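Local coordinates for protein putrescine aminotransferase (Halomonas elongata DSM 2581, PDB 6GWI) that probably transfers amino groups between amines such as putrescine and carbonyl acceptors, using pyridoxal-5'-phosphate as cofactor, at residues I144-A149 against A218-E223; N148-S153 against G161-M166; A204-I209 against A247-L252; A222-G227 against A255-C260. One frame throughout, in Å; residues are numbered along the deposited sequence.

Interaction 1 of 4, residues I144-A149 against A218-E223; sequences IGRENA and AAFIAE. With PLP (pyridoxal-5'-phosphate), chain D.
The carbonyl oxygen of I144 is gripped twice by strand 217-222: I221 N donates a nearly straight hydrogen bond to I144 O (2.9 Å, 168° at the hydrogen), and F220 CA adds a CA-H...O contact to the same atom. Together with the bond from I144 N to A219 O, also 2.9 Å, the I221 bond pairs neighbouring parallel strands 142-146 and 217-222 of the large-domain sheet of this PLP-dependent aminotransferase. Farther along, the strands part and a water takes over, accepting from R146 N and donating to I221 O at 2.7 Å. The F220 ring turns an edge to R146 CG and brings its CD1 to 4.1 Å from I144 CG2. The R146 chain bends at chi3 (-56°), which brings its guanidinium across the strand end with A222 CB over the centre of one face. There NH2 makes a weak bond to E223 O, while NH1 pairs with Y238 OH; a second water, in the guanidinium plane, accepts from NH2 and E223 N. Y150 N, just past the type II turn R146-A149, donates to E223 OE2, and a third water donates to that oxygen and to N148 O within the turn. E223 OE1 lies 3.5 Å from PLP C2A.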
loop_
_atom_site.group_PDB
_atom_site.type_symbol
_atom_site.label_atom_id
_atom_site.label_comp_id
_atom_site.label_asym_id
_atom_site.label_seq_id
_atom_site.Cartn_x
_atom_site.Cartn_y
_atom_site.Cartn_z
ATOM N N ILE B 144 2.517 5.250 21.568
ATOM C CA ILE B 144 2.335 6.675 21.817
ATOM C C ILE B 144 2.789 7.433 20.577
ATOM O O ILE B 144 3.970 7.404 20.216
ATOM C CB ILE B 144 3.094 7.147 23.059
ATOM C CG1 ILE B 144 2.613 6.388 24.296
ATOM C CG2 ILE B 144 2.910 8.642 23.240
ATOM C CD1 ILE B 144 3.517 6.548 25.492
ATOM N N GLY B 145 1.842 8.101 19.917
ATOM C CA GLY B 145 2.140 9.081 18.902
ATOM C C GLY B 145 1.891 10.493 19.400
ATOM O O GLY B 145 1.707 10.742 20.592
ATOM N N ARG B 146 1.871 11.424 18.454
ATOM C CA ARG B 146 1.665 12.826 18.774
ATOM C C ARG B 146 0.471 13.375 18.011
ATOM O O ARG B 146 0.172 12.949 16.889
ATOM C CB ARG B 146 2.911 13.661 18.454
ATOM C CG ARG B 146 4.149 13.202 19.215
ATOM C CD ARG B 146 5.373 14.060 18.924
ATOM N NE ARG B 146 5.687 14.119 17.499
ATOM C CZ ARG B 146 6.792 14.661 16.997
ATOM N NH1 ARG B 146 7.709 15.180 17.803
ATOM N NH2 ARG B 146 6.986 14.672 15.686
ATOM N N GLU B 147 -0.224 14.309 18.652
ATOM C CA GLU B 147 -1.263 15.068 17.974
ATOM C C GLU B 147 -0.674 15.793 16.769
ATOM O O GLU B 147 0.466 16.264 16.797
ATOM C CB GLU B 147 -1.912 16.049 18.949
ATOM C CG GLU B 147 -2.844 15.367 19.953
ATOM C CD GLU B 147 -4.108 14.828 19.292
ATOM O OE1 GLU B 147 -4.427 15.274 18.165
ATOM O OE2 GLU B 147 -4.795 13.981 19.901
ATOM N N ASN B 148 -1.460 15.855 15.695
ATOM C CA ASN B 148 -1.067 16.471 14.432
ATOM C C ASN B 148 0.077 15.730 13.748
ATOM O O ASN B 148 0.728 16.277 12.851
ATOM C CB ASN B 148 -0.693 17.943 14.621
ATOM C CG ASN B 148 -0.680 18.705 13.315
ATOM O OD1 ASN B 148 -1.508 18.472 12.434
ATOM N ND2 ASN B 148 0.273 19.617 13.177
ATOM N N ALA B 149 0.349 14.495 14.156
ATOM C CA ALA B 149 1.271 13.654 13.416
ATOM C C ALA B 149 0.554 13.020 12.227
ATOM O O ALA B 149 -0.668 12.853 12.222
ATOM C CB ALA B 149 1.855 12.559 14.307
ATOM N N ALA B 218 4.455 -0.110 24.403
ATOM C CA ALA B 218 5.293 -0.821 23.449
ATOM C C ALA B 218 6.247 0.094 22.691
ATOM O O ALA B 218 7.385 -0.302 22.419
ATOM C CB ALA B 218 4.417 -1.575 22.440
ATOM N N ALA B 219 5.825 1.309 22.347
ATOM C CA ALA B 219 6.643 2.125 21.461
ATOM C C ALA B 219 6.177 3.571 21.463
ATOM O O ALA B 219 5.017 3.877 21.754
ATOM C CB ALA B 219 6.614 1.580 20.025
ATOM N N PHE B 220 7.114 4.452 21.120
ATOM C CA PHE B 220 6.857 5.852 20.803
ATOM C C PHE B 220 7.169 6.063 19.327
ATOM O O PHE B 220 8.238 5.661 18.854
ATOM C CB PHE B 220 7.709 6.767 21.687
ATOM C CG PHE B 220 7.689 8.219 21.283
ATOM C CD1 PHE B 220 6.517 8.959 21.319
ATOM C CD2 PHE B 220 8.860 8.853 20.900
ATOM C CE1 PHE B 220 6.515 10.298 20.960
ATOM C CE2 PHE B 220 8.862 10.187 20.542
ATOM C CZ PHE B 220 7.688 10.910 20.573
ATOM N N ILE B 221 6.228 6.651 18.595
ATOM C CA ILE B 221 6.376 6.880 17.162
ATOM C C ILE B 221 6.311 8.379 16.907
ATOM O O ILE B 221 5.435 9.068 17.445
ATOM C CB ILE B 221 5.302 6.125 16.354
ATOM C CG1 ILE B 221 5.584 6.238 14.851
ATOM C CG2 ILE B 221 3.908 6.657 16.675
ATOM C CD1 ILE B 221 4.605 5.447 13.959
ATOM N N ALA B 222 7.229 8.882 16.084
ATOM C CA ALA B 222 7.259 10.307 15.794
ATOM C C ALA B 222 7.996 10.565 14.489
ATOM O O ALA B 222 8.956 9.864 14.160
ATOM C CB ALA B 222 7.928 11.081 16.938
ATOM N N GLU B 223 7.521 11.560 13.744
ATOM C CA GLU B 223 8.304 12.127 12.651
ATOM C C GLU B 223 9.420 12.979 13.247
ATOM O O GLU B 223 9.154 13.775 14.155
ATOM C CB GLU B 223 7.423 12.990 11.743
ATOM C CG GLU B 223 6.176 12.301 11.190
ATOM C CD GLU B 223 5.123 13.295 10.713
ATOM O OE1 GLU B 223 5.329 13.949 9.667
ATOM O OE2 GLU B 223 4.091 13.435 11.400
HETATM N N1 PLP D . 4.387 8.855 7.139
HETATM C C2 PLP D . 4.679 10.172 6.857
HETATM C C2A PLP D . 5.545 10.964 7.799
HETATM C C3 PLP D . 4.173 10.760 5.701
HETATM O O3 PLP D . 4.476 12.071 5.439
HETATM C C4 PLP D . 3.377 10.030 4.811
HETATM C C4A PLP D . 3.408 10.428 3.359
HETATM C C5 PLP D . 3.085 8.698 5.121
HETATM C C6 PLP D . 3.594 8.120 6.280
HETATM C C5A PLP D . 2.218 7.849 4.217
HETATM O O4P PLP D . 2.907 7.418 3.066
HETATM P P PLP D . 2.044 6.890 1.813
HETATM O O1P PLP D . 1.201 5.715 2.249
HETATM O O2P PLP D . 2.984 6.493 0.700
HETATM O O3P PLP D . 1.145 8.001 1.337
HETATM O O HOH W 1 5.015 12.885 14.564
HETATM O O HOH W 2 3.746 10.710 16.179
HETATM O O HOH W 3 2.620 16.046 10.521
#

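Interaction 2 of 4, residues N148-S153 against G161-M166; sequences NAYHGS and GGMAPM. With PLP (pyridoxal-5'-phosphate), chain D.
Y150 holds CG anti to its backbone N (chi1 -172°) while M166 bends back at chi3 (75°), and the two side chains meet nearly at right angles with the M166 sulfur at the ring edge. This is a Met-aromatic contact: M166 SD is 3.6 Å from Y150 CE1, and the methyl beyond it reaches G152 O. The other edge of the same ring points at the face of the cofactor, Y150 CE2 lying 3.4 Å from PLP C4. M163, folded at chi2, brings its sulfur alongside N148 OD1 at 3.4 Å and its CE against Y150 CB and A149 O; N148 ND2 is held elsewhere, by G229 O and Q182 OE1. Two backbone bonds join the segments. G162 N donates to A149 O at 2.8 Å, and N148 N donates to G162 O at 2.9 Å, each donor lying above the acceptor's carbonyl plane. At G162 a CB would run into N148 N; without one, the CA atoms of G162 and N148 come within 4.4 Å. H151 turns a ring edge, at CD2, to G161 N, and its ND1 is taken by D256. S153 OG bonds to G317 N of the second subunit. The contact closes the loop that follows strand 142-146: helix 155-160 connects the two segments along the chain, and the second leads into helix 164-167, where F315 of the second subunit packs on M166.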
loop_
_atom_site.group_PDB
_atom_site.type_symbol
_atom_site.label_atom_id
_atom_site.label_comp_id
_atom_site.label_asym_id
_atom_site.label_seq_id
_atom_site.Cartn_x
_atom_site.Cartn_y
_atom_site.Cartn_z
ATOM N N ASN B 148 -1.460 15.855 15.695
ATOM C CA ASN B 148 -1.067 16.471 14.432
ATOM C C ASN B 148 0.077 15.730 13.748
ATOM O O ASN B 148 0.728 16.277 12.851
ATOM C CB ASN B 148 -0.693 17.943 14.621
ATOM C CG ASN B 148 -0.680 18.705 13.315
ATOM O OD1 ASN B 148 -1.508 18.472 12.434
ATOM N ND2 ASN B 148 0.273 19.617 13.177
ATOM N N ALA B 149 0.349 14.495 14.156
ATOM C CA ALA B 149 1.271 13.654 13.416
ATOM C C ALA B 149 0.554 13.020 12.227
ATOM O O ALA B 149 -0.668 12.853 12.222
ATOM C CB ALA B 149 1.855 12.559 14.307
ATOM N N TYR B 150 1.335 12.658 11.214
ATOM C CA TYR B 150 0.814 11.941 10.060
ATOM C C TYR B 150 1.658 10.696 9.847
ATOM O O TYR B 150 2.883 10.788 9.719
ATOM C CB TYR B 150 0.804 12.810 8.799
ATOM C CG TYR B 150 0.084 12.130 7.661
ATOM C CD1 TYR B 150 -1.297 12.177 7.568
ATOM C CD2 TYR B 150 0.783 11.423 6.692
ATOM C CE1 TYR B 150 -1.968 11.543 6.543
ATOM C CE2 TYR B 150 0.120 10.787 5.655
ATOM C CZ TYR B 150 -1.259 10.851 5.589
ATOM O OH TYR B 150 -1.951 10.229 4.575
ATOM N N HIS B 151 1.003 9.533 9.846
ATOM C CA HIS B 151 1.681 8.260 9.638
ATOM C C HIS B 151 0.974 7.410 8.588
ATOM O O HIS B 151 1.141 6.189 8.578
ATOM C CB HIS B 151 1.798 7.500 10.959
ATOM C CG HIS B 151 2.602 8.224 11.995
ATOM N ND1 HIS B 151 3.946 8.488 11.843
ATOM C CD2 HIS B 151 2.247 8.754 13.190
ATOM C CE1 HIS B 151 4.387 9.145 12.902
ATOM N NE2 HIS B 151 3.375 9.320 13.733
ATOM N N GLY B 152 0.183 8.026 7.718
ATOM C CA GLY B 152 -0.421 7.339 6.596
ATOM C C GLY B 152 -1.932 7.265 6.712
ATOM O O GLY B 152 -2.557 7.873 7.587
ATOM N N SER B 153 -2.520 6.487 5.798
ATOM C CA SER B 153 -3.963 6.494 5.596
ATOM C C SER B 153 -4.584 5.103 5.593
ATOM O O SER B 153 -5.779 4.973 5.301
ATOM C CB SER B 153 -4.302 7.212 4.286
ATOM O OG SER B 153 -5.687 7.472 4.202
ATOM N N GLY B 161 -1.551 8.259 13.388
ATOM C CA GLY B 161 -1.534 9.686 13.186
ATOM C C GLY B 161 -2.377 10.396 14.222
ATOM O O GLY B 161 -3.155 9.792 14.964
ATOM N N GLY B 162 -2.204 11.716 14.266
ATOM C CA GLY B 162 -2.904 12.559 15.215
ATOM C C GLY B 162 -3.835 13.567 14.570
ATOM O O GLY B 162 -4.027 14.661 15.108
ATOM N N MET B 163 -4.419 13.217 13.422
ATOM C CA MET B 163 -5.298 14.118 12.680
ATOM C C MET B 163 -6.750 13.852 13.066
ATOM O O MET B 163 -7.326 12.830 12.677
ATOM C CB MET B 163 -5.105 13.937 11.175
ATOM C CG MET B 163 -3.669 14.091 10.707
ATOM S SD MET B 163 -3.063 15.763 10.977
ATOM C CE MET B 163 -1.447 15.667 10.214
ATOM N N ALA B 164 -7.358 14.790 13.792
ATOM C CA ALA B 164 -8.746 14.608 14.204
ATOM C C ALA B 164 -9.694 14.404 13.028
ATOM O O ALA B 164 -10.576 13.533 13.130
ATOM C CB ALA B 164 -9.195 15.800 15.060
ATOM N N PRO B 165 -9.591 15.138 11.917
ATOM C CA PRO B 165 -10.513 14.879 10.794
ATOM C C PRO B 165 -10.371 13.483 10.206
ATOM O O PRO B 165 -11.359 12.937 9.698
ATOM C CB PRO B 165 -10.154 15.970 9.772
ATOM C CG PRO B 165 -9.377 17.001 10.536
ATOM C CD PRO B 165 -8.695 16.282 11.657
ATOM N N MET B 166 -9.175 12.885 10.256
ATOM C CA MET B 166 -9.020 11.499 9.827
ATOM C C MET B 166 -9.644 10.548 10.844
ATOM O O MET B 166 -10.371 9.617 10.478
ATOM C CB MET B 166 -7.540 11.162 9.633
ATOM C CG MET B 166 -6.848 11.894 8.496
ATOM S SD MET B 166 -5.165 11.296 8.237
ATOM C CE MET B 166 -5.477 9.735 7.419
HETATM N N1 PLP D . 4.387 8.855 7.139
HETATM C C2 PLP D . 4.679 10.172 6.857
HETATM C C2A PLP D . 5.545 10.964 7.799
HETATM C C3 PLP D . 4.173 10.760 5.701
HETATM O O3 PLP D . 4.476 12.071 5.439
HETATM C C4 PLP D . 3.377 10.030 4.811
HETATM C C4A PLP D . 3.408 10.428 3.359
HETATM C C5 PLP D . 3.085 8.698 5.121
HETATM C C6 PLP D . 3.594 8.120 6.280
HETATM C C5A PLP D . 2.218 7.849 4.217
HETATM O O4P PLP D . 2.907 7.418 3.066
HETATM P P PLP D . 2.044 6.890 1.813
HETATM O O1P PLP D . 1.201 5.715 2.249
HETATM O O2P PLP D . 2.984 6.493 0.700
HETATM O O3P PLP D . 1.145 8.001 1.337
#

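Interaction 3 of 4, residues A204-I209 against A247-L252; sequences ALEEKI and AKYDIL
The Y249 ring lies between I209 CG2, 3.9 Å above the centre of one face in a CH-pi contact, and K248 CB, which covers the opposite face nearer its rim. At the ring edge, in the plane, sits E206 OE2. The carboxylate and ring planes are 83° apart. E206 has CG anti to the backbone N (chi1 175°) and an extended chain, which carries OE2 from helix 194-212 across to the tyrosine hydroxyl. Y249 OH donates to E206 OE2 at 2.5 Å, so short that the exact length is doubtful. K248 NZ grips the same oxygen at 2.7 Å in a salt bridge, coming in on its syn lone pair. One carboxylate oxygen takes a neutral and a charged donor, which would be expected to stabilise its negative charge and may offset the nearby like charge of E203. Away from these polar groups, I209 CD1 approaches I251 CD1 at 4.5 Å, and I251 packs on F220 of the neighbouring strand. Helix 194-212 here meets the turn that ends helix 238-248 and leads into strand 252-255. That turn belongs to the beta-alpha-beta crossover from strand 217-222 to strand 252-255, typical of the parallel sheet of the aminotransferase large domain.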
loop_
_atom_site.group_PDB
_atom_site.type_symbol
_atom_site.label_atom_id
_atom_site.label_comp_id
_atom_site.label_asym_id
_atom_site.label_seq_id
_atom_site.Cartn_x
_atom_site.Cartn_y
_atom_site.Cartn_z
ATOM N N ALA B 204 5.900 15.518 28.276
ATOM C CA ALA B 204 4.583 14.962 27.987
ATOM C C ALA B 204 4.668 13.479 27.656
ATOM O O ALA B 204 3.748 12.720 27.982
ATOM C CB ALA B 204 3.929 15.722 26.833
ATOM N N LEU B 205 5.752 13.049 27.006
ATOM C CA LEU B 205 5.938 11.628 26.736
ATOM C C LEU B 205 6.049 10.835 28.033
ATOM O O LEU B 205 5.372 9.816 28.212
ATOM C CB LEU B 205 7.181 11.414 25.872
ATOM C CG LEU B 205 7.537 9.948 25.620
ATOM C CD1 LEU B 205 6.394 9.240 24.885
ATOM C CD2 LEU B 205 8.838 9.823 24.843
ATOM N N GLU B 206 6.908 11.286 28.950
ATOM C CA GLU B 206 7.027 10.604 30.234
ATOM C C GLU B 206 5.682 10.554 30.946
ATOM O O GLU B 206 5.309 9.523 31.518
ATOM C CB GLU B 206 8.066 11.301 31.112
ATOM C CG GLU B 206 8.150 10.722 32.517
ATOM C CD GLU B 206 9.504 10.935 33.165
ATOM O OE1 GLU B 206 10.040 12.059 33.075
ATOM O OE2 GLU B 206 10.040 9.972 33.756
ATOM N N GLU B 207 4.939 11.665 30.926
ATOM C CA GLU B 207 3.633 11.690 31.571
ATOM C C GLU B 207 2.718 10.627 30.981
ATOM O O GLU B 207 2.042 9.897 31.716
ATOM C CB GLU B 207 3.000 13.076 31.421
ATOM C CG GLU B 207 3.771 14.200 32.097
ATOM C CD GLU B 207 3.282 15.577 31.685
ATOM O OE1 GLU B 207 2.084 15.713 31.361
ATOM O OE2 GLU B 207 4.096 16.525 31.687
ATOM N N LYS B 208 2.699 10.505 29.653
ATOM C CA LYS B 208 1.820 9.525 29.029
ATOM C C LYS B 208 2.239 8.110 29.413
ATOM O O LYS B 208 1.392 7.259 29.708
ATOM C CB LYS B 208 1.847 9.683 27.512
ATOM C CG LYS B 208 0.682 9.012 26.813
ATOM C CD LYS B 208 -0.570 9.835 27.087
ATOM C CE LYS B 208 -1.816 9.028 27.320
ATOM N NZ LYS B 208 -2.964 9.978 27.412
ATOM N N ILE B 209 3.551 7.848 29.412
ATOM C CA ILE B 209 4.072 6.543 29.815
ATOM C C ILE B 209 3.597 6.192 31.220
ATOM O O ILE B 209 3.089 5.093 31.468
ATOM C CB ILE B 209 5.610 6.540 29.718
ATOM C CG1 ILE B 209 6.043 6.607 28.249
ATOM C CG2 ILE B 209 6.210 5.320 30.405
ATOM C CD1 ILE B 209 7.502 6.969 28.050
ATOM N N ALA B 247 15.515 6.718 27.580
ATOM C CA ALA B 247 16.554 5.976 28.285
ATOM C C ALA B 247 16.064 5.429 29.617
ATOM O O ALA B 247 16.644 4.465 30.130
ATOM C CB ALA B 247 17.775 6.867 28.518
ATOM N N LYS B 248 15.034 6.039 30.201
ATOM C CA LYS B 248 14.523 5.608 31.494
ATOM C C LYS B 248 13.556 4.437 31.383
ATOM O O LYS B 248 13.326 3.750 32.383
ATOM C CB LYS B 248 13.833 6.787 32.188
ATOM C CG LYS B 248 14.799 7.861 32.664
ATOM C CD LYS B 248 14.093 9.159 33.042
ATOM C CE LYS B 248 12.994 8.949 34.069
ATOM N NZ LYS B 248 12.547 10.247 34.657
ATOM N N TYR B 249 12.988 4.201 30.199
ATOM C CA TYR B 249 11.934 3.213 30.010
ATOM C C TYR B 249 12.292 2.271 28.870
ATOM O O TYR B 249 12.977 2.653 27.918
ATOM C CB TYR B 249 10.595 3.910 29.726
ATOM C CG TYR B 249 10.227 4.897 30.811
ATOM C CD1 TYR B 249 9.700 4.464 32.018
ATOM C CD2 TYR B 249 10.432 6.259 30.636
ATOM C CE1 TYR B 249 9.379 5.361 33.020
ATOM C CE2 TYR B 249 10.112 7.163 31.629
ATOM C CZ TYR B 249 9.589 6.708 32.821
ATOM O OH TYR B 249 9.269 7.606 33.809
ATOM N N ASP B 250 11.818 1.027 28.977
ATOM C CA ASP B 250 12.095 -0.012 27.981
ATOM C C ASP B 250 10.997 0.056 26.920
ATOM O O ASP B 250 10.004 -0.675 26.944
ATOM C CB ASP B 250 12.178 -1.380 28.643
ATOM C CG ASP B 250 12.718 -2.445 27.711
ATOM O OD1 ASP B 250 13.255 -2.087 26.642
ATOM O OD2 ASP B 250 12.611 -3.642 28.053
ATOM N N ILE B 251 11.196 0.958 25.965
ATOM C CA ILE B 251 10.208 1.259 24.935
ATOM C C ILE B 251 10.924 1.387 23.600
ATOM O O ILE B 251 12.050 1.888 23.536
ATOM C CB ILE B 251 9.459 2.561 25.297
ATOM C CG1 ILE B 251 8.448 2.947 24.223
ATOM C CG2 ILE B 251 10.473 3.689 25.528
ATOM C CD1 ILE B 251 7.738 4.267 24.500
ATOM N N LEU B 252 10.277 0.927 22.533
ATOM C CA LEU B 252 10.861 1.042 21.205
ATOM C C LEU B 252 10.655 2.448 20.655
ATOM O O LEU B 252 9.636 3.097 20.912
ATOM C CB LEU B 252 10.243 0.020 20.251
ATOM C CG LEU B 252 10.438 -1.455 20.598
ATOM C CD1 LEU B 252 9.641 -2.320 19.642
ATOM C CD2 LEU B 252 11.909 -1.835 20.543
#

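Interaction 4 of 4, residues A222-G227 against A255-C260; sequences AEPVQG and ADEVIC. With PLP (pyridoxal-5'-phosphate), chain D.
The C-terminal ends of parallel strands 217-222 and 252-255, where A222 and A255 pair, form one wall of the PLP pocket. D256 N donates to A222 O at 3.0 Å (160° at the hydrogen), and A255 CA makes a CA-H...O contact with the same oxygen. After E223 and D256 the chains diverge. P224 sets its CD 3.3 Å from D256 O and its CG against E257 OE2, whose carboxylate is bonded to G270 N and S271 N. C260 SG fits beside P224 CD and V225 CB, each at 4.1 Å. At the other end G227 CA touches I259 CD1 at 3.8 Å, and G227 N binds E223 OE1 from above the carboxylate plane. D256 has CG anti to the backbone N (chi1 -173°), which directs the carboxylate at the cofactor. OD1 accepts from V258 N in an Asx turn, fixing the rotation of the group, and OD2 takes bonds from H151 ND1 and N121 ND2. D256 OD2 also lies 2.8 Å from PLP N1. This aspartate-pyridine nitrogen pair is a hallmark of fold type I PLP enzymes, consistent with a protonated ring nitrogen that would make the cofactor a better electron sink.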
loop_
_atom_site.group_PDB
_atom_site.type_symbol
_atom_site.label_atom_id
_atom_site.label_comp_id
_atom_site.label_asym_id
_atom_site.label_seq_id
_atom_site.Cartn_x
_atom_site.Cartn_y
_atom_site.Cartn_z
ATOM N N ALA B 222 7.229 8.882 16.084
ATOM C CA ALA B 222 7.259 10.307 15.794
ATOM C C ALA B 222 7.996 10.565 14.489
ATOM O O ALA B 222 8.956 9.864 14.160
ATOM C CB ALA B 222 7.928 11.081 16.938
ATOM N N GLU B 223 7.521 11.560 13.744
ATOM C CA GLU B 223 8.304 12.127 12.651
ATOM C C GLU B 223 9.420 12.979 13.247
ATOM O O GLU B 223 9.154 13.775 14.155
ATOM C CB GLU B 223 7.423 12.990 11.743
ATOM C CG GLU B 223 6.176 12.301 11.190
ATOM C CD GLU B 223 5.123 13.295 10.713
ATOM O OE1 GLU B 223 5.329 13.949 9.667
ATOM O OE2 GLU B 223 4.091 13.435 11.400
ATOM N N PRO B 224 10.675 12.837 12.800
ATOM C CA PRO B 224 11.715 13.755 13.304
ATOM C C PRO B 224 11.312 15.211 13.153
ATOM O O PRO B 224 11.469 16.012 14.083
ATOM C CB PRO B 224 12.940 13.400 12.452
ATOM C CG PRO B 224 12.711 11.983 12.040
ATOM C CD PRO B 224 11.223 11.863 11.838
ATOM N N VAL B 225 10.770 15.556 11.989
ATOM C CA VAL B 225 10.115 16.833 11.739
ATOM C C VAL B 225 8.758 16.520 11.125
ATOM O O VAL B 225 8.672 15.719 10.187
ATOM C CB VAL B 225 10.941 17.729 10.798
ATOM C CG1 VAL B 225 10.131 18.937 10.362
ATOM C CG2 VAL B 225 12.227 18.164 11.477
ATOM N N GLN B 226 7.705 17.145 11.649
ATOM C CA GLN B 226 6.354 16.905 11.154
ATOM C C GLN B 226 6.173 17.553 9.784
ATOM O O GLN B 226 6.394 18.758 9.625
ATOM C CB GLN B 226 5.333 17.457 12.145
ATOM C CG GLN B 226 5.262 16.699 13.457
ATOM C CD GLN B 226 4.632 17.525 14.562
ATOM O OE1 GLN B 226 5.333 18.143 15.364
ATOM N NE2 GLN B 226 3.305 17.551 14.603
ATOM N N GLY B 227 5.766 16.755 8.797
ATOM C CA GLY B 227 5.601 17.239 7.441
ATOM C C GLY B 227 4.197 17.711 7.124
ATOM O O GLY B 227 3.936 18.917 7.071
ATOM N N ALA B 255 11.026 6.058 14.347
ATOM C CA ALA B 255 11.205 7.332 13.661
ATOM C C ALA B 255 10.605 7.192 12.265
ATOM O O ALA B 255 11.134 6.450 11.430
ATOM C CB ALA B 255 12.680 7.718 13.602
ATOM N N ASP B 256 9.494 7.883 12.017
ATOM C CA ASP B 256 8.835 7.826 10.713
ATOM C C ASP B 256 9.602 8.729 9.753
ATOM O O ASP B 256 9.507 9.958 9.835
ATOM C CB ASP B 256 7.372 8.247 10.821
ATOM C CG ASP B 256 6.601 8.037 9.519
ATOM O OD1 ASP B 256 7.233 7.975 8.445
ATOM O OD2 ASP B 256 5.354 7.951 9.568
ATOM N N GLU B 257 10.359 8.115 8.842
ATOM C CA GLU B 257 11.258 8.817 7.935
ATOM C C GLU B 257 10.684 8.952 6.529
ATOM O O GLU B 257 11.439 9.161 5.573
ATOM C CB GLU B 257 12.606 8.097 7.872
ATOM C CG GLU B 257 13.373 8.092 9.170
ATOM C CD GLU B 257 14.122 9.387 9.403
ATOM O OE1 GLU B 257 14.056 10.286 8.535
ATOM O OE2 GLU B 257 14.785 9.501 10.452
ATOM N N VAL B 258 9.367 8.811 6.379
ATOM C CA VAL B 258 8.767 8.795 5.048
ATOM C C VAL B 258 9.031 10.108 4.317
ATOM O O VAL B 258 9.270 10.114 3.103
ATOM C CB VAL B 258 7.263 8.481 5.155
ATOM C CG1 VAL B 258 6.553 8.718 3.829
ATOM C CG2 VAL B 258 7.073 7.034 5.602
ATOM N N ILE B 259 8.982 11.235 5.027
ATOM C CA ILE B 259 9.316 12.524 4.420
ATOM C C ILE B 259 10.780 12.897 4.640
ATOM O O ILE B 259 11.441 13.386 3.720
ATOM C CB ILE B 259 8.380 13.629 4.958
ATOM C CG1 ILE B 259 7.055 13.606 4.192
ATOM C CG2 ILE B 259 9.047 15.004 4.849
ATOM C CD1 ILE B 259 6.020 14.601 4.693
ATOM N N CYS B 260 11.299 12.717 5.858
ATOM C CA CYS B 260 12.629 13.219 6.187
ATOM C C CYS B 260 13.746 12.393 5.566
ATOM O O CYS B 260 14.885 12.866 5.500
ATOM C CB CYS B 260 12.818 13.250 7.707
ATOM S SG CYS B 260 11.681 14.350 8.585
HETATM N N1 PLP D . 4.387 8.855 7.139
HETATM C C2 PLP D . 4.679 10.172 6.857
HETATM C C2A PLP D . 5.545 10.964 7.799
HETATM C C3 PLP D . 4.173 10.760 5.701
HETATM O O3 PLP D . 4.476 12.071 5.439
HETATM C C4 PLP D . 3.377 10.030 4.811
HETATM C C4A PLP D . 3.408 10.428 3.359
HETATM C C5 PLP D . 3.085 8.698 5.121
HETATM C C6 PLP D . 3.594 8.120 6.280
HETATM C C5A PLP D . 2.218 7.849 4.217
HETATM O O4P PLP D . 2.907 7.418 3.066
HETATM P P PLP D . 2.044 6.890 1.813
HETATM O O1P PLP D . 1.201 5.715 2.249
HETATM O O2P PLP D . 2.984 6.493 0.700
HETATM O O3P PLP D . 1.145 8.001 1.337
#

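Interactions 1, 2 and 4 all reach PLP, while interaction 3 lies at the far end of the same strands. Interactions 1 and 2 share N148 and A149, and interactions 1 and 4 share A222 and E223. Hydrogen bonds between pocket residues tie the three together: Y150 N to E223 OE2 at 2.9 Å, and H151 ND1 to D256 OD2 at 2.7 Å. The ring edge of Y150 (interaction 2) and the side chain of V258 (interaction 4) lie over opposite faces of the pyridine ring. Interaction 3 joins interaction 1 through the sheet (F220 N to L252 O, 2.9 Å), but its centre is about 21 Å from that of interaction 2 and about 19 Å from that of interaction 4.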